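Local coordinates for ribosomal protein S2-related protein (Deinococcus radiodurans, PDB 2JH3), which carries a 4Fe-4S cluster beside two CbiX-like, chelatase-fold domains and may act as a sirohydrochlorin ferrochelatase, at residues A[302-313]-A[351-361]; A[292-300]-A[364-372]. All coordinates share one frame; numbering follows the deposited sequence.

Contact 1 (A[302-313]-A[351-361]); sequences YGGLFELRHTLD and LPRGWRAVLSP
The indole of W355 lies with one face against the backbone of 302-313: R309 CA stands 4.0 Å from the centroid of its six-membered ring, with the backbone N of H310 over the rim of the same face, while helix 327-333 supplies L330 and L333 to touch the indole. At its edge, NE1 donates to P352 O. The imidazole of H310 has R353 CG over the centre of one face, 4.2 Å from the ring centroid; L312 N donates to ND1 in the ring plane, which helps set the ring's rotation, and NE2 makes a weak bond to L351 O. The R353 contact joins the loop 351-354 to 302-313, as does a bond from the 3-10 segment 311-313, where the syn lone pair of D313 OD2 takes the N-H of G354 at 2.7 Å. Strands 305-310 and 355-359 pair antiparallel, F306 with L359 and L308 with A357 as hydrogen-bonded pairs on one face of the sheet. E307, R309, R356 and V358 lie on the opposite face. R309 grips the carboxylate side-on, NH2 to OE1 on the syn side and NE to OE2 from above its plane. R356 NE reaches OE1 at 2.9 Å from the anti side, its guanidinium turned 76° from the carboxylate; a bend at chi3 (-96°) swings the group across to E307, and V358 CG2 lies against one of its faces. Water 1 bridges OE1 and R356 NH1. Replacing E307 by a glutamine would probably leave the two arginines, whose R309 NH2 and R356 NE are 4.4 Å apart, without the negative charge between them. The chemistry implies a shared carboxylate that offsets two close positive charges, which would favour its ionised form, and joins neighbouring strands through side chains as well as backbone.

Contact 2 (A[292-300]-A[364-372]); sequences GRLGEVLLT and LRLGLELLY
A helix laid against one face of a mixed five-stranded sheet is the element formed here: helix 361-371 packs on the antiparallel hairpin of strands 292-294 and 297-302, whose type II' turn runs from L294 to V297. Y372, just past the end of the helix, meets that turn with its ring. Its OH accepts the N-H of E296 at 3.0 Å, a nearly straight bond (165°), and donates to water 3, which lies in the ring plane and in turn donates to E296 OE1. The phenol oxygen thus has both a donor and an acceptor role, linking the turn's backbone to the carboxylate, whose strongest partner is R349 of the second subunit. Ring atom CE2 slides alongside V297 CG2 at 3.8 Å. G295 sits against the phenol oxygen, where a CB would clash with it. In this sheet-and-helix layer of the DR2241 stabilising domain, the axes of strand 297-300 and helix 364-371 run nearly antiparallel (175°) and come no closer than 12.5 Å, a span filled by branched aliphatic side chains. V297 CG2 and L371 CD2 meet tip to tip. Further along, L299 divides its two methyls between successive helix turns: CD1 touches L364 CD1 at 3.9 Å, and CD2 touches L368 CD2 at 4.1 Å. L299 reaches both because its CG stands opposite the backbone N (chi1 -178°), sending the branches out toward the helix. L294 CD1 meets L368 CD1 from the neighbouring strand.

Contacts 1 and 2 are built on one sheet and one helix, their centres about 8 Å apart. Strand 297-302 is the neighbour of 305-310, and the backbone bonds E307 N to T300 O and T311 N to E296 O, each 2.8 Å, probably join them. Both segments of contact 1 fall in the chain between 292-300 and 364-372, which nests it within the loop that contact 2 closes; strand 355-359 is followed directly by helix 361-371. L351 CD2 packs on V297 CG2 at 3.5 Å. Both contacts reach the second subunit. Neither touches the iron-sulfur cluster directly: it lies about 10 Å from the side chain of Y372 and about 14 Å from that of L351.

Contact 1 (A[302-313]-A[351-361])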
loop_
_atom_site.group_PDB
_atom_site.type_symbol
_atom_site.label_atom_id
_atom_site.label_comp_id
_atom_site.label_asym_id
_atom_site.label_seq_id
_atom_site.Cartn_x
_atom_site.Cartn_y
_atom_site.Cartn_z
ATOM N N TYR A 302 -3.164 -29.815 10.124
ATOM C CA TYR A 302 -4.103 -29.709 11.235
ATOM C C TYR A 302 -4.760 -31.111 11.307
ATOM O O TYR A 302 -5.795 -31.337 10.719
ATOM C CB TYR A 302 -5.123 -28.615 10.859
ATOM C CG TYR A 302 -6.151 -28.303 11.921
ATOM C CD1 TYR A 302 -5.776 -27.683 13.086
ATOM C CD2 TYR A 302 -7.489 -28.607 11.752
ATOM C CE1 TYR A 302 -6.720 -27.418 14.081
ATOM C CE2 TYR A 302 -8.436 -28.337 12.742
ATOM C CZ TYR A 302 -8.058 -27.727 13.891
ATOM O OH TYR A 302 -8.954 -27.458 14.920
ATOM N N GLY A 303 -4.058 -32.049 11.917
ATOM C CA GLY A 303 -4.396 -33.488 11.884
ATOM C C GLY A 303 -4.462 -33.934 10.483
ATOM O O GLY A 303 -3.506 -33.796 9.750
ATOM N N GLY A 304 -5.582 -34.476 10.053
ATOM C CA GLY A 304 -5.816 -34.698 8.623
ATOM C C GLY A 304 -6.382 -33.628 7.722
ATOM O O GLY A 304 -6.599 -33.871 6.542
ATOM N N LEU A 305 -6.574 -32.424 8.241
ATOM C CA LEU A 305 -6.957 -31.304 7.417
ATOM C C LEU A 305 -5.725 -30.338 7.369
ATOM O O LEU A 305 -4.636 -30.668 7.823
ATOM C CB LEU A 305 -8.147 -30.566 8.054
ATOM C CG LEU A 305 -9.265 -31.530 8.463
ATOM C CD1 LEU A 305 -10.233 -30.837 9.261
ATOM C CD2 LEU A 305 -9.906 -32.173 7.258
ATOM N N PHE A 306 -5.983 -29.150 6.839
ATOM C CA PHE A 306 -4.967 -28.128 6.773
ATOM C C PHE A 306 -5.517 -26.860 7.343
ATOM O O PHE A 306 -6.710 -26.547 7.118
ATOM C CB PHE A 306 -4.518 -27.957 5.326
ATOM C CG PHE A 306 -3.810 -29.118 4.826
ATOM C CD1 PHE A 306 -2.431 -29.316 5.140
ATOM C CD2 PHE A 306 -4.487 -30.057 4.077
ATOM C CE1 PHE A 306 -1.797 -30.472 4.690
ATOM C CE2 PHE A 306 -3.832 -31.230 3.643
ATOM C CZ PHE A 306 -2.511 -31.409 3.945
ATOM N N GLU A 307 -4.673 -26.096 8.012
ATOM C CA GLU A 307 -5.096 -24.728 8.454
ATOM C C GLU A 307 -4.317 -23.662 7.676
ATOM O O GLU A 307 -3.098 -23.781 7.463
ATOM C CB GLU A 307 -4.865 -24.520 9.942
ATOM C CG GLU A 307 -5.559 -23.197 10.438
ATOM C CD GLU A 307 -4.860 -22.423 11.579
ATOM O OE1 GLU A 307 -5.499 -22.220 12.646
ATOM O OE2 GLU A 307 -3.702 -22.008 11.421
ATOM N N LEU A 308 -5.019 -22.659 7.171
ATOM C CA LEU A 308 -4.384 -21.452 6.619
ATOM C C LEU A 308 -4.739 -20.208 7.462
ATOM O O LEU A 308 -5.865 -20.068 8.011
ATOM C CB LEU A 308 -4.838 -21.279 5.187
ATOM C CG LEU A 308 -4.485 -22.349 4.125
ATOM C CD1 LEU A 308 -5.337 -23.658 4.280
ATOM C CD2 LEU A 308 -4.739 -21.902 2.850
ATOM N N ARG A 309 -3.791 -19.296 7.615
ATOM C CA ARG A 309 -4.054 -17.996 8.254
ATOM C C ARG A 309 -3.007 -17.031 7.733
ATOM O O ARG A 309 -2.051 -17.424 7.068
ATOM C CB ARG A 309 -3.988 -18.066 9.797
ATOM C CG ARG A 309 -2.637 -18.326 10.330
ATOM C CD ARG A 309 -2.605 -18.302 11.818
ATOM N NE ARG A 309 -3.503 -19.269 12.514
ATOM C CZ ARG A 309 -3.731 -19.221 13.816
ATOM N NH1 ARG A 309 -3.174 -18.315 14.600
ATOM N NH2 ARG A 309 -4.486 -20.101 14.374
ATOM N N HIS A 310 -3.170 -15.746 8.055
ATOM C CA HIS A 310 -2.178 -14.750 7.640
ATOM C C HIS A 310 -0.921 -14.995 8.482
ATOM O O HIS A 310 -1.003 -15.224 9.673
ATOM C CB HIS A 310 -2.743 -13.366 7.870
ATOM C CG HIS A 310 -2.043 -12.280 7.149
ATOM N ND1 HIS A 310 -0.762 -11.897 7.445
ATOM C CD2 HIS A 310 -2.488 -11.409 6.229
ATOM C CE1 HIS A 310 -0.444 -10.850 6.701
ATOM N NE2 HIS A 310 -1.468 -10.539 5.959
ATOM N N THR A 311 0.271 -14.886 7.888
ATOM C CA THR A 311 1.469 -14.956 8.661
ATOM C C THR A 311 1.591 -13.951 9.831
ATOM O O THR A 311 2.186 -14.285 10.863
ATOM C CB THR A 311 2.679 -14.851 7.759
ATOM O OG1 THR A 311 2.527 -13.729 6.927
ATOM C CG2 THR A 311 2.829 -16.056 6.878
ATOM N N LEU A 312 1.018 -12.756 9.733
ATOM C CA LEU A 312 0.990 -11.810 10.824
ATOM C C LEU A 312 0.156 -12.304 12.034
ATOM O O LEU A 312 0.287 -11.790 13.132
ATOM C CB LEU A 312 0.445 -10.409 10.368
ATOM C CG LEU A 312 1.354 -9.558 9.419
ATOM C CD1 LEU A 312 0.582 -8.334 8.937
ATOM C CD2 LEU A 312 2.593 -9.169 10.106
ATOM N N ASP A 313 -0.782 -13.212 11.767
ATOM C CA ASP A 313 -1.622 -13.827 12.773
ATOM C C ASP A 313 -1.029 -15.147 13.305
ATOM O O ASP A 313 -1.735 -15.828 14.015
ATOM C CB ASP A 313 -3.046 -14.110 12.159
ATOM C CG ASP A 313 -3.890 -12.838 12.025
ATOM O OD1 ASP A 313 -3.651 -11.846 12.794
ATOM O OD2 ASP A 313 -4.775 -12.828 11.137
ATOM N N LEU A 351 -3.152 -8.554 2.054
ATOM C CA LEU A 351 -4.048 -9.601 2.508
ATOM C C LEU A 351 -4.486 -9.142 3.873
ATOM O O LEU A 351 -3.691 -8.689 4.636
ATOM C CB LEU A 351 -3.331 -10.937 2.614
ATOM C CG LEU A 351 -4.107 -12.225 2.746
ATOM C CD1 LEU A 351 -4.818 -12.413 1.511
ATOM C CD2 LEU A 351 -3.149 -13.361 3.017
ATOM N N PRO A 352 -5.766 -9.216 4.171
ATOM C CA PRO A 352 -6.246 -8.869 5.489
ATOM C C PRO A 352 -5.974 -9.946 6.568
ATOM O O PRO A 352 -5.792 -11.122 6.278
ATOM C CB PRO A 352 -7.755 -8.612 5.232
ATOM C CG PRO A 352 -8.083 -9.627 4.195
ATOM C CD PRO A 352 -6.856 -9.649 3.280
ATOM N N ARG A 353 -5.853 -9.460 7.796
ATOM C CA ARG A 353 -5.736 -10.244 8.974
ATOM C C ARG A 353 -7.125 -10.648 9.483
ATOM O O ARG A 353 -8.140 -10.216 8.986
ATOM C CB ARG A 353 -4.943 -9.510 10.060
ATOM C CG ARG A 353 -3.491 -9.377 9.763
ATOM C CD ARG A 353 -2.809 -8.399 10.731
ATOM N NE ARG A 353 -3.073 -7.020 10.363
ATOM C CZ ARG A 353 -2.584 -5.917 10.949
ATOM N NH1 ARG A 353 -1.812 -6.015 12.012
ATOM N NH2 ARG A 353 -2.861 -4.723 10.406
ATOM N N GLY A 354 -7.116 -11.598 10.395
ATOM C CA GLY A 354 -8.300 -11.893 11.200
ATOM C C GLY A 354 -9.120 -13.146 10.913
ATOM O O GLY A 354 -10.118 -13.414 11.582
ATOM N N TRP A 355 -8.591 -13.969 10.043
ATOM C CA TRP A 355 -9.286 -15.138 9.525
ATOM C C TRP A 355 -8.472 -16.411 9.679
ATOM O O TRP A 355 -7.242 -16.366 9.853
ATOM C CB TRP A 355 -9.663 -14.893 8.077
ATOM C CG TRP A 355 -8.437 -14.687 7.198
ATOM C CD1 TRP A 355 -7.868 -13.520 6.909
ATOM C CD2 TRP A 355 -7.649 -15.690 6.520
ATOM N NE1 TRP A 355 -6.792 -13.689 6.144
ATOM C CE2 TRP A 355 -6.597 -15.024 5.909
ATOM C CE3 TRP A 355 -7.729 -17.081 6.403
ATOM C CZ2 TRP A 355 -5.628 -15.690 5.130
ATOM C CZ3 TRP A 355 -6.787 -17.738 5.631
ATOM C CH2 TRP A 355 -5.734 -17.054 5.039
ATOM N N ARG A 356 -9.131 -17.570 9.655
ATOM C CA ARG A 356 -8.426 -18.877 9.515
ATOM C C ARG A 356 -9.246 -19.861 8.668
ATOM O O ARG A 356 -10.459 -19.941 8.825
ATOM C CB ARG A 356 -8.068 -19.517 10.867
ATOM C CG ARG A 356 -9.143 -20.209 11.606
ATOM C CD ARG A 356 -8.842 -20.512 13.024
ATOM N NE ARG A 356 -8.336 -21.882 13.218
ATOM C CZ ARG A 356 -9.086 -22.968 13.370
ATOM N NH1 ARG A 356 -8.506 -24.139 13.562
ATOM N NH2 ARG A 356 -10.406 -22.882 13.402
ATOM N N ALA A 357 -8.623 -20.548 7.736
ATOM C CA ALA A 357 -9.360 -21.479 6.937
ATOM C C ALA A 357 -8.972 -22.859 7.343
ATOM O O ALA A 357 -7.767 -23.165 7.409
ATOM C CB ALA A 357 -9.089 -21.295 5.447
ATOM N N VAL A 358 -9.956 -23.737 7.552
ATOM C CA VAL A 358 -9.655 -25.154 7.798
ATOM C C VAL A 358 -10.197 -25.961 6.653
ATOM O O VAL A 358 -11.396 -25.990 6.433
ATOM C CB VAL A 358 -10.195 -25.599 9.151
ATOM C CG1 VAL A 358 -10.036 -27.130 9.351
ATOM C CG2 VAL A 358 -9.467 -24.906 10.260
ATOM N N LEU A 359 -9.299 -26.541 5.840
ATOM C CA LEU A 359 -9.647 -27.229 4.590
ATOM C C LEU A 359 -9.236 -28.720 4.591
ATOM O O LEU A 359 -8.229 -29.095 5.129
ATOM C CB LEU A 359 -8.957 -26.576 3.359
ATOM C CG LEU A 359 -9.287 -25.116 3.100
ATOM C CD1 LEU A 359 -8.632 -24.566 1.863
ATOM C CD2 LEU A 359 -10.798 -24.817 3.057
ATOM N N SER A 360 -10.111 -29.545 4.025
ATOM C CA SER A 360 -9.817 -30.905 3.786
ATOM C C SER A 360 -8.769 -30.991 2.683
ATOM O O SER A 360 -8.596 -30.037 1.907
ATOM C CB SER A 360 -11.116 -31.552 3.325
ATOM O OG SER A 360 -11.429 -31.117 2.026
ATOM N N PRO A 361 -8.058 -32.112 2.610
ATOM C CA PRO A 361 -7.184 -32.253 1.484
ATOM C C PRO A 361 -7.798 -32.102 0.108
ATOM O O PRO A 361 -7.099 -31.618 -0.825
ATOM C CB PRO A 361 -6.635 -33.709 1.646
ATOM C CG PRO A 361 -6.597 -33.866 3.091
ATOM C CD PRO A 361 -7.862 -33.210 3.589
HETATM O O HOH W 1 -5.795 -24.019 14.971
HETATM O O HOH W 2 -5.402 -14.628 9.280
#

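Contact 2 (A[292-300]-A[364-372])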
loop_
_atom_site.group_PDB
_atom_site.type_symbol
_atom_site.label_atom_id
_atom_site.label_comp_id
_atom_site.label_asym_id
_atom_site.label_seq_id
_atom_site.Cartn_x
_atom_site.Cartn_y
_atom_site.Cartn_z
ATOM N N GLY A 292 4.361 -24.729 5.735
ATOM C CA GLY A 292 5.161 -23.807 4.924
ATOM C C GLY A 292 4.493 -22.477 4.909
ATOM O O GLY A 292 3.412 -22.313 5.472
ATOM N N ARG A 293 5.147 -21.531 4.255
ATOM C CA ARG A 293 4.655 -20.191 4.058
ATOM C C ARG A 293 4.630 -19.840 2.591
ATOM O O ARG A 293 5.597 -20.117 1.871
ATOM C CB ARG A 293 5.557 -19.214 4.789
ATOM C CG ARG A 293 5.580 -19.347 6.256
ATOM C CD ARG A 293 6.876 -18.782 6.896
ATOM N NE ARG A 293 6.889 -19.146 8.306
ATOM C CZ ARG A 293 6.201 -18.568 9.268
ATOM N NH1 ARG A 293 5.550 -17.407 9.079
ATOM N NH2 ARG A 293 6.254 -19.104 10.492
ATOM N N LEU A 294 3.535 -19.247 2.127
ATOM C CA LEU A 294 3.340 -18.885 0.741
ATOM C C LEU A 294 2.907 -17.449 0.732
ATOM O O LEU A 294 1.815 -17.136 1.236
ATOM C CB LEU A 294 2.207 -19.769 0.108
ATOM C CG LEU A 294 2.313 -21.298 0.119
ATOM C CD1 LEU A 294 1.218 -21.997 -0.728
ATOM C CD2 LEU A 294 3.648 -21.763 -0.449
ATOM N N GLY A 295 3.752 -16.516 0.260
ATOM C CA GLY A 295 3.383 -15.087 0.320
ATOM C C GLY A 295 3.116 -14.713 1.757
ATOM O O GLY A 295 3.975 -14.845 2.625
ATOM N N GLU A 296 1.898 -14.232 2.031
ATOM C CA GLU A 296 1.489 -13.780 3.333
ATOM C C GLU A 296 0.628 -14.810 4.085
ATOM O O GLU A 296 -0.001 -14.455 5.113
ATOM C CB GLU A 296 0.652 -12.520 3.195
ATOM C CG GLU A 296 1.411 -11.224 2.787
ATOM C CD GLU A 296 0.485 -9.933 2.891
ATOM O OE1 GLU A 296 -0.359 -9.731 1.983
ATOM O OE2 GLU A 296 0.689 -9.096 3.819
ATOM N N VAL A 297 0.695 -16.060 3.657
ATOM C CA VAL A 297 -0.078 -17.147 4.243
ATOM C C VAL A 297 0.760 -18.252 4.847
ATOM O O VAL A 297 1.773 -18.681 4.283
ATOM C CB VAL A 297 -1.089 -17.733 3.205
ATOM C CG1 VAL A 297 -1.867 -18.954 3.713
ATOM C CG2 VAL A 297 -2.070 -16.665 2.917
ATOM N N LEU A 298 0.332 -18.668 6.039
ATOM C CA LEU A 298 0.918 -19.738 6.819
ATOM C C LEU A 298 0.037 -20.988 6.619
ATOM O O LEU A 298 -1.170 -20.935 6.841
ATOM C CB LEU A 298 0.984 -19.381 8.314
ATOM C CG LEU A 298 1.648 -20.431 9.227
ATOM C CD1 LEU A 298 3.008 -20.687 8.864
ATOM C CD2 LEU A 298 1.591 -19.994 10.663
ATOM N N LEU A 299 0.636 -22.070 6.113
ATOM C CA LEU A 299 -0.066 -23.326 5.819
ATOM C C LEU A 299 0.464 -24.400 6.816
ATOM O O LEU A 299 1.665 -24.657 6.840
ATOM C CB LEU A 299 0.195 -23.669 4.357
ATOM C CG LEU A 299 -0.444 -24.905 3.719
ATOM C CD1 LEU A 299 -1.983 -25.051 4.043
ATOM C CD2 LEU A 299 -0.186 -24.928 2.227
ATOM N N THR A 300 -0.435 -24.953 7.672
ATOM C CA THR A 300 -0.091 -25.807 8.817
ATOM C C THR A 300 -0.903 -27.125 8.651
ATOM O O THR A 300 -2.095 -27.070 8.378
ATOM C CB THR A 300 -0.515 -25.165 10.118
ATOM O OG1 THR A 300 -0.015 -23.826 10.164
ATOM C CG2 THR A 300 0.085 -25.869 11.300
ATOM N N LEU A 364 -7.949 -28.353 -0.668
ATOM C CA LEU A 364 -6.732 -27.523 -0.583
ATOM C C LEU A 364 -6.378 -26.803 -1.860
ATOM O O LEU A 364 -6.051 -25.603 -1.843
ATOM C CB LEU A 364 -5.500 -28.364 -0.106
ATOM C CG LEU A 364 -4.178 -27.614 0.242
ATOM C CD1 LEU A 364 -4.365 -26.614 1.311
ATOM C CD2 LEU A 364 -3.089 -28.663 0.686
ATOM N N ARG A 365 -6.425 -27.520 -2.986
ATOM C CA ARG A 365 -6.063 -26.960 -4.262
ATOM C C ARG A 365 -6.987 -25.820 -4.648
ATOM O O ARG A 365 -6.516 -24.729 -5.001
ATOM C CB ARG A 365 -6.093 -28.022 -5.334
ATOM C CG ARG A 365 -5.795 -27.475 -6.719
ATOM C CD ARG A 365 -5.509 -28.540 -7.726
ATOM N NE ARG A 365 -6.523 -28.769 -8.764
ATOM C CZ ARG A 365 -7.681 -29.449 -8.655
ATOM N NH1 ARG A 365 -8.152 -29.938 -7.488
ATOM N NH2 ARG A 365 -8.421 -29.621 -9.747
ATOM N N LEU A 366 -8.305 -26.068 -4.634
ATOM C CA LEU A 366 -9.247 -24.941 -4.928
ATOM C C LEU A 366 -9.079 -23.792 -3.975
ATOM O O LEU A 366 -9.104 -22.692 -4.384
ATOM C CB LEU A 366 -10.716 -25.401 -5.016
ATOM C CG LEU A 366 -11.735 -24.354 -5.542
ATOM C CD1 LEU A 366 -11.433 -23.893 -6.944
ATOM C CD2 LEU A 366 -13.187 -24.929 -5.439
ATOM N N GLY A 367 -8.913 -24.055 -2.694
ATOM C CA GLY A 367 -8.588 -23.066 -1.741
ATOM C C GLY A 367 -7.441 -22.156 -2.067
ATOM O O GLY A 367 -7.574 -20.940 -2.117
ATOM N N LEU A 368 -6.346 -22.774 -2.417
ATOM C CA LEU A 368 -5.130 -22.064 -2.789
ATOM C C LEU A 368 -5.194 -21.427 -4.146
ATOM O O LEU A 368 -4.638 -20.356 -4.311
ATOM C CB LEU A 368 -3.908 -23.021 -2.705
ATOM C CG LEU A 368 -2.915 -23.102 -1.521
ATOM C CD1 LEU A 368 -3.066 -22.080 -0.384
ATOM C CD2 LEU A 368 -2.721 -24.416 -0.968
ATOM N N GLU A 369 -5.884 -22.054 -5.105
ATOM C CA GLU A 369 -6.112 -21.458 -6.387
ATOM C C GLU A 369 -7.023 -20.223 -6.370
ATOM O O GLU A 369 -6.766 -19.287 -7.147
ATOM C CB GLU A 369 -6.679 -22.449 -7.389
ATOM C CG GLU A 369 -6.500 -21.920 -8.806
ATOM C CD GLU A 369 -5.068 -22.150 -9.285
ATOM O OE1 GLU A 369 -4.763 -23.344 -9.531
ATOM O OE2 GLU A 369 -4.261 -21.195 -9.388
ATOM N N LEU A 370 -8.070 -20.202 -5.546
ATOM C CA LEU A 370 -8.841 -19.011 -5.442
ATOM C C LEU A 370 -8.134 -17.889 -4.607
ATOM O O LEU A 370 -8.445 -16.726 -4.782
ATOM C CB LEU A 370 -10.231 -19.332 -4.863
ATOM C CG LEU A 370 -11.163 -20.254 -5.679
ATOM C CD1 LEU A 370 -12.440 -20.578 -4.952
ATOM C CD2 LEU A 370 -11.442 -19.749 -7.150
ATOM N N LEU A 371 -7.305 -18.261 -3.643
ATOM C CA LEU A 371 -6.636 -17.338 -2.749
ATOM C C LEU A 371 -5.492 -16.610 -3.456
ATOM O O LEU A 371 -5.331 -15.384 -3.402
ATOM C CB LEU A 371 -6.040 -18.114 -1.593
ATOM C CG LEU A 371 -5.166 -17.273 -0.618
ATOM C CD1 LEU A 371 -5.914 -16.248 0.101
ATOM C CD2 LEU A 371 -4.565 -18.199 0.412
ATOM N N TYR A 372 -4.693 -17.413 -4.154
ATOM C CA TYR A 372 -3.546 -16.905 -4.887
ATOM C C TYR A 372 -3.474 -17.532 -6.305
ATOM O O TYR A 372 -2.633 -18.370 -6.583
ATOM C CB TYR A 372 -2.228 -17.210 -4.144
ATOM C CG TYR A 372 -1.792 -16.340 -2.951
ATOM C CD1 TYR A 372 -1.645 -14.955 -3.081
ATOM C CD2 TYR A 372 -1.447 -16.916 -1.740
ATOM C CE1 TYR A 372 -1.202 -14.191 -2.054
ATOM C CE2 TYR A 372 -1.002 -16.142 -0.663
ATOM C CZ TYR A 372 -0.816 -14.766 -0.857
ATOM O OH TYR A 372 -0.398 -13.885 0.156
HETATM O O HOH W 3 -0.548 -11.289 -0.185
#